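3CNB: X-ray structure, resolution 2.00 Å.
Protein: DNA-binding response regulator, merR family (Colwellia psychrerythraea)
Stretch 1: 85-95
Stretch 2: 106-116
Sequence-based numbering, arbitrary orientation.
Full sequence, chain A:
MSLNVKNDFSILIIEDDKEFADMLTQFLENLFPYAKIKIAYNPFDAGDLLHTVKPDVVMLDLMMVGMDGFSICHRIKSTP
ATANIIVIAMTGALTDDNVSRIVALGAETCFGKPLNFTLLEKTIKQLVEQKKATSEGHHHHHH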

ATOM      1  N   ILE A  85      -4.867  -7.845   5.709  1.00 25.15           N
ATOM      2  CA  ILE A  85      -3.960  -6.730   5.434  1.00 25.62           C
ATOM      3  C   ILE A  85      -4.764  -5.562   4.852  1.00 23.41           C
ATOM      4  O   ILE A  85      -5.593  -5.759   3.955  1.00 19.81           O
ATOM      5  CB  ILE A  85      -2.832  -7.154   4.433  1.00 26.58           C
ATOM      6  CG1 ILE A  85      -1.932  -8.236   5.039  1.00 28.57           C
ATOM      7  CG2 ILE A  85      -1.992  -5.965   4.012  1.00 26.11           C
ATOM      8  CD1 ILE A  85      -0.699  -8.603   4.161  1.00 24.85           C
ATOM      9  N   ILE A  86      -4.548  -4.359   5.385  1.00 25.73           N
ATOM     10  CA  ILE A  86      -5.195  -3.159   4.847  1.00 19.12           C
ATOM     11  C   ILE A  86      -4.392  -2.688   3.646  1.00 18.59           C
ATOM     12  O   ILE A  86      -3.231  -2.299   3.785  1.00 22.46           O
ATOM     13  CB  ILE A  86      -5.250  -1.999   5.877  1.00 21.24           C
ATOM     14  CG1 ILE A  86      -6.036  -2.394   7.128  1.00 17.86           C
ATOM     15  CG2 ILE A  86      -5.806  -0.698   5.228  1.00 20.68           C
ATOM     16  CD1 ILE A  86      -5.491  -1.684   8.393  1.00 19.69           C
ATOM     17  N   VAL A  87      -5.015  -2.745   2.472  1.00 20.91           N
ATOM     18  CA  VAL A  87      -4.365  -2.381   1.238  1.00 21.59           C
ATOM     19  C   VAL A  87      -4.805  -0.985   0.778  1.00 20.81           C
ATOM     20  O   VAL A  87      -5.982  -0.743   0.521  1.00 17.17           O
ATOM     21  CB  VAL A  87      -4.637  -3.420   0.108  1.00 22.23           C
ATOM     22  CG1 VAL A  87      -4.102  -2.914  -1.221  1.00 22.11           C
ATOM     23  CG2 VAL A  87      -4.007  -4.784   0.455  1.00 21.23           C
ATOM     24  N   ILE A  88      -3.836  -0.086   0.651  1.00 19.99           N
ATOM     25  CA  ILE A  88      -4.092   1.239   0.112  1.00 22.50           C
ATOM     26  C   ILE A  88      -3.363   1.386  -1.216  1.00 21.24           C
ATOM     27  O   ILE A  88      -2.136   1.419  -1.252  1.00 21.95           O
ATOM     28  CB  ILE A  88      -3.669   2.340   1.134  1.00 23.18           C
ATOM     29  CG1 ILE A  88      -4.521   2.214   2.413  1.00 27.99           C
ATOM     30  CG2 ILE A  88      -3.849   3.736   0.548  1.00 17.10           C
ATOM     31  CD1 ILE A  88      -4.040   3.040   3.558  1.00 24.92           C
ATOM     32  N   ALA A  89      -4.118   1.481  -2.308  1.00 20.88           N
ATOM     33  CA  ALA A  89      -3.515   1.696  -3.620  1.00 22.23           C
ATOM     34  C   ALA A  89      -3.063   3.145  -3.842  1.00 18.94           C
ATOM     35  O   ALA A  89      -3.638   4.079  -3.298  1.00 25.81           O
ATOM     36  CB  ALA A  89      -4.469   1.264  -4.731  1.00 19.30           C
ATOM     37  N   MET A  90      -2.019   3.306  -4.655  1.00 19.19           N
ATOM     38  CA  MET A  90      -1.549   4.606  -5.134  1.00 22.86           C
ATOM     39  C   MET A  90      -1.321   4.473  -6.641  1.00 27.19           C
ATOM     40  O   MET A  90      -0.921   3.410  -7.111  1.00 25.76           O
ATOM     41  CB  MET A  90      -0.212   5.004  -4.486  1.00 22.15           C
ATOM     42  CG  MET A  90      -0.017   4.625  -3.038  1.00 26.03           C
ATOM     43  SD  MET A  90       1.580   5.150  -2.450  1.00 14.06           S
ATOM     44  CE  MET A  90       2.619   3.767  -2.928  1.00 19.84           C
ATOM     45  N   THR A  91      -1.563   5.542  -7.392  1.00 26.88           N
ATOM     46  CA  THR A  91      -1.332   5.551  -8.847  1.00 30.30           C
ATOM     47  C   THR A  91      -1.130   6.974  -9.381  1.00 33.98           C
ATOM     48  O   THR A  91      -1.569   7.932  -8.763  1.00 35.07           O
ATOM     49  CB  THR A  91      -2.444   4.788  -9.647  1.00 28.08           C
ATOM     50  OG1 THR A  91      -1.999   4.569 -10.989  1.00 27.76           O
ATOM     51  CG2 THR A  91      -3.788   5.531  -9.659  1.00 21.85           C
ATOM     52  N   GLY A  92      -0.436   7.103 -10.510  1.00 42.44           N
ATOM     53  CA  GLY A  92      -0.239   8.400 -11.164  1.00 42.53           C
ATOM     54  C   GLY A  92      -1.553   8.895 -11.731  1.00 53.52           C
ATOM     55  O   GLY A  92      -2.293   9.626 -11.063  1.00 53.71           O
ATOM     56  N   ALA A  93      -1.861   8.479 -12.955  1.00 55.47           N
ATOM     57  CA  ALA A  93      -3.124   8.857 -13.578  1.00 61.68           C
ATOM     58  C   ALA A  93      -4.318   8.081 -12.987  1.00 62.53           C
ATOM     59  O   ALA A  93      -4.590   6.943 -13.392  1.00 65.58           O
ATOM     60  CB  ALA A  93      -3.046   8.694 -15.108  1.00 60.91           C
ATOM     61  N   LEU A  94      -4.998   8.691 -12.008  1.00 56.88           N
ATOM     62  CA  LEU A  94      -6.301   8.210 -11.540  1.00 54.33           C
ATOM     63  C   LEU A  94      -7.326   8.319 -12.655  1.00 57.85           C
ATOM     64  O   LEU A  94      -7.555   9.409 -13.194  1.00 65.28           O
ATOM     65  CB  LEU A  94      -6.853   9.050 -10.378  1.00 49.55           C
ATOM     66  CG  LEU A  94      -6.622   8.877  -8.879  1.00 49.01           C
ATOM     67  CD1 LEU A  94      -7.722   9.587  -8.104  1.00 50.75           C
ATOM     68  CD2 LEU A  94      -6.567   7.448  -8.463  1.00 52.27           C
ATOM     69  N   THR A  95      -7.927   7.192 -13.013  1.00 51.22           N
ATOM     70  CA  THR A  95      -9.194   7.213 -13.715  1.00 43.60           C
ATOM     71  C   THR A  95     -10.178   6.499 -12.808  1.00 44.06           C
ATOM     72  O   THR A  95      -9.775   5.792 -11.882  1.00 46.53           O
ATOM     73  CB  THR A  95      -9.141   6.501 -15.082  1.00 43.31           C
ATOM     74  OG1 THR A  95      -8.984   5.099 -14.882  1.00 30.49           O
ATOM     75  CG2 THR A  95      -8.004   7.015 -15.930  1.00 42.47           C
TER
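Stretch 2, residues 106-116: GAETCFGKPLN

Stretch 2 lies beside stretch 1 as a parallel neighbouring strand, extended through Thr-109, Cys-110 and Phe-111 and running in the same N-to-C sense as the strand that begins at Ile-86. The two strand axes approach to 4.4 Å and cross at -28°, the slight twist usual between adjacent strands, and together the stretches bury 744 Å². Ile-85 precedes the contact and does not touch stretch 2. Ile-86 makes the first touch, its CG2 lying 3.7 Å from CG of Glu-108. At Val-87 the backbone is held from both ends. Its O accepts a hydrogen bond from N of Glu-108 (2.8 Å), close to straight at 166°, while its N donates to water 1 (3.0 Å), which in turn donates to O of Gly-106 (2.8 Å) and to OE2 of Glu-108 (2.6 Å); the water thus fills the gap where stretch 2 leaves its preceding helix in a Schellman turn, with Gly-106 at positive phi. CG1 of Val-87 packs 4.0 Å from CB of Ala-107. Ile-88 points to the sheet face shared with Met-90, Thr-109 and Phe-111, and its CG2 sits 3.6 Å from CD2 of the Phe-111 ring. Ala-89 is the centre of the pairing, its CA 4.4 Å from CA of Cys-110: its N donates to O of Thr-109 (3.1 Å), and its O accepts from N of Phe-111 (2.9 Å). One residue of stretch 1 therefore bonds to the residues on either side of its partner, the signature of a parallel ladder. On the other face, CB of Ala-89 lies 3.9 Å from SG of Cys-110. Met-90 pairs with Phe-111, CA to CA 4.6 Å, and its SD reaches CD1 of Leu-115 at 4.0 Å, carrying the apolar contact beyond the strand. N of Thr-91 donates to O of Phe-111 (2.9 Å), and its CG2 lies 3.8 Å from SG of Cys-110; its O comes within 3.3 Å of CA of Gly-112 in a CA-H...O contact. Beyond this, O of Gly-92 receives a hydrogen bond from water 2 (2.5 Å), which also donates to O of Lys-113 (2.7 Å) and so links the two loops. Ala-93 stands clear, but Leu-94 turns back toward stretch 2: its CG lies 3.5 Å from CA of Gly-112, where a CB would clash with that CG, and its CD2 rests 3.7 Å from SG of Cys-110. Thr-95, at a helix N-cap, is out of reach of stretch 2.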

ATOM      1  N   GLY A 106     -10.358  -5.342  -3.552  1.00 19.96           N
ATOM      2  CA  GLY A 106     -10.062  -5.395  -2.129  1.00 22.77           C
ATOM      3  C   GLY A 106      -9.295  -4.241  -1.479  1.00 18.17           C
ATOM      4  O   GLY A 106      -9.206  -4.188  -0.258  1.00 25.15           O
ATOM      5  N   ALA A 107      -8.739  -3.327  -2.268  1.00 16.25           N
ATOM      6  CA  ALA A 107      -8.113  -2.102  -1.735  1.00 20.82           C
ATOM      7  C   ALA A 107      -9.157  -1.219  -1.017  1.00 20.30           C
ATOM      8  O   ALA A 107     -10.303  -1.166  -1.450  1.00 21.41           O
ATOM      9  CB  ALA A 107      -7.445  -1.319  -2.849  1.00 18.03           C
ATOM     10  N   GLU A 108      -8.765  -0.533   0.061  1.00 21.79           N
ATOM     11  CA  GLU A 108      -9.714   0.342   0.800  1.00 22.05           C
ATOM     12  C   GLU A 108     -10.066   1.558  -0.026  1.00 23.67           C
ATOM     13  O   GLU A 108     -11.184   2.090   0.033  1.00 26.69           O
ATOM     14  CB  GLU A 108      -9.124   0.823   2.139  1.00 20.66           C
ATOM     15  CG  GLU A 108      -8.796  -0.268   3.112  1.00 23.70           C
ATOM     16  CD  GLU A 108      -9.970  -1.141   3.431  1.00 36.09           C
ATOM     17  OE1 GLU A 108     -11.106  -0.614   3.552  1.00 42.28           O
ATOM     18  OE2 GLU A 108      -9.751  -2.360   3.572  1.00 33.70           O
ATOM     19  N   THR A 109      -9.075   1.999  -0.788  1.00 28.37           N
ATOM     20  CA  THR A 109      -9.146   3.228  -1.535  1.00 25.62           C
ATOM     21  C   THR A 109      -7.918   3.347  -2.422  1.00 23.95           C
ATOM     22  O   THR A 109      -7.005   2.518  -2.359  1.00 27.62           O
ATOM     23  CB  THR A 109      -9.255   4.453  -0.584  1.00 24.62           C
ATOM     24  OG1 THR A 109      -9.534   5.626  -1.356  1.00 26.10           O
ATOM     25  CG2 THR A 109      -7.985   4.625   0.267  1.00 21.36           C
ATOM     26  N   CYS A 110      -7.910   4.377  -3.256  1.00 22.30           N
ATOM     27  CA  CYS A 110      -6.819   4.599  -4.156  1.00 21.99           C
ATOM     28  C   CYS A 110      -6.467   6.085  -4.175  1.00 25.41           C
ATOM     29  O   CYS A 110      -7.334   6.927  -4.354  1.00 33.41           O
ATOM     30  CB  CYS A 110      -7.168   4.071  -5.548  1.00 21.07           C
ATOM     31  SG  CYS A 110      -5.858   4.243  -6.775  1.00 29.94           S
ATOM     32  N   PHE A 111      -5.189   6.382  -3.963  1.00 25.54           N
ATOM     33  CA  PHE A 111      -4.683   7.738  -3.967  1.00 21.15           C
ATOM     34  C   PHE A 111      -4.048   8.073  -5.301  1.00 26.69           C
ATOM     35  O   PHE A 111      -3.263   7.289  -5.827  1.00 23.15           O
ATOM     36  CB  PHE A 111      -3.639   7.907  -2.864  1.00 21.09           C
ATOM     37  CG  PHE A 111      -4.227   8.106  -1.498  1.00 25.75           C
ATOM     38  CD1 PHE A 111      -4.350   9.386  -0.974  1.00 20.42           C
ATOM     39  CD2 PHE A 111      -4.662   7.019  -0.737  1.00 22.36           C
ATOM     40  CE1 PHE A 111      -4.896   9.589   0.289  1.00 28.86           C
ATOM     41  CE2 PHE A 111      -5.195   7.201   0.518  1.00 24.01           C
ATOM     42  CZ  PHE A 111      -5.323   8.500   1.034  1.00 14.35           C
ATOM     43  N   GLY A 112      -4.398   9.235  -5.850  1.00 26.16           N
ATOM     44  CA  GLY A 112      -3.735   9.762  -7.038  1.00 28.02           C
ATOM     45  C   GLY A 112      -2.415  10.404  -6.684  1.00 32.30           C
ATOM     46  O   GLY A 112      -2.180  10.720  -5.522  1.00 42.49           O
ATOM     47  N   LYS A 113      -1.548  10.582  -7.675  1.00 32.80           N
ATOM     48  CA  LYS A 113      -0.277  11.287  -7.474  1.00 39.23           C
ATOM     49  C   LYS A 113      -0.332  12.648  -8.173  1.00 39.05           C
ATOM     50  O   LYS A 113      -0.891  12.737  -9.255  1.00 44.43           O
ATOM     51  CB  LYS A 113       0.919  10.435  -7.922  1.00 39.72           C
ATOM     52  CG  LYS A 113       1.167   9.237  -6.996  1.00 40.92           C
ATOM     53  CD  LYS A 113       2.395   8.457  -7.376  1.00 39.91           C
ATOM     54  CE  LYS A 113       2.359   7.079  -6.756  1.00 46.29           C
ATOM     55  NZ  LYS A 113       3.338   6.171  -7.424  1.00 51.30           N
ATOM     56  N   PRO A 114       0.190  13.726  -7.535  1.00 39.62           N
ATOM     57  CA  PRO A 114       0.940  13.748  -6.271  1.00 33.80           C
ATOM     58  C   PRO A 114      -0.004  13.473  -5.120  1.00 30.48           C
ATOM     59  O   PRO A 114      -1.140  13.926  -5.137  1.00 31.07           O
ATOM     60  CB  PRO A 114       1.517  15.170  -6.208  1.00 36.18           C
ATOM     61  CG  PRO A 114       0.599  16.004  -7.065  1.00 41.27           C
ATOM     62  CD  PRO A 114      -0.047  15.086  -8.068  1.00 34.88           C
ATOM     63  N   LEU A 115       0.467  12.685  -4.164  1.00 31.66           N
ATOM     64  CA  LEU A 115      -0.350  12.175  -3.077  1.00 31.28           C
ATOM     65  C   LEU A 115      -0.807  13.283  -2.129  1.00 26.19           C
ATOM     66  O   LEU A 115      -0.014  14.128  -1.750  1.00 28.46           O
ATOM     67  CB  LEU A 115       0.456  11.118  -2.333  1.00 32.78           C
ATOM     68  CG  LEU A 115      -0.298  10.154  -1.433  1.00 42.96           C
ATOM     69  CD1 LEU A 115       0.293   8.794  -1.584  1.00 41.49           C
ATOM     70  CD2 LEU A 115      -0.240  10.624   0.012  1.00 46.98           C
ATOM     71  N   ASN A 116      -2.088  13.294  -1.769  1.00 19.04           N
ATOM     72  CA  ASN A 116      -2.575  14.245  -0.768  1.00 21.73           C
ATOM     73  C   ASN A 116      -2.254  13.695   0.627  1.00 21.05           C
ATOM     74  O   ASN A 116      -2.946  12.815   1.133  1.00 20.91           O
ATOM     75  CB  ASN A 116      -4.075  14.490  -0.927  1.00 22.65           C
ATOM     76  CG  ASN A 116      -4.575  15.679  -0.086  1.00 27.49           C
ATOM     77  OD1 ASN A 116      -4.126  15.899   1.026  1.00 29.72           O
ATOM     78  ND2 ASN A 116      -5.497  16.444  -0.636  1.00 28.69           N
TER
HETATM   79  O   HOH W   1      -7.905  -3.617   2.149  1.00 22.27           O
HETATM   80  O   HOH W   2      -3.276  11.598  -9.806  1.00 55.97           O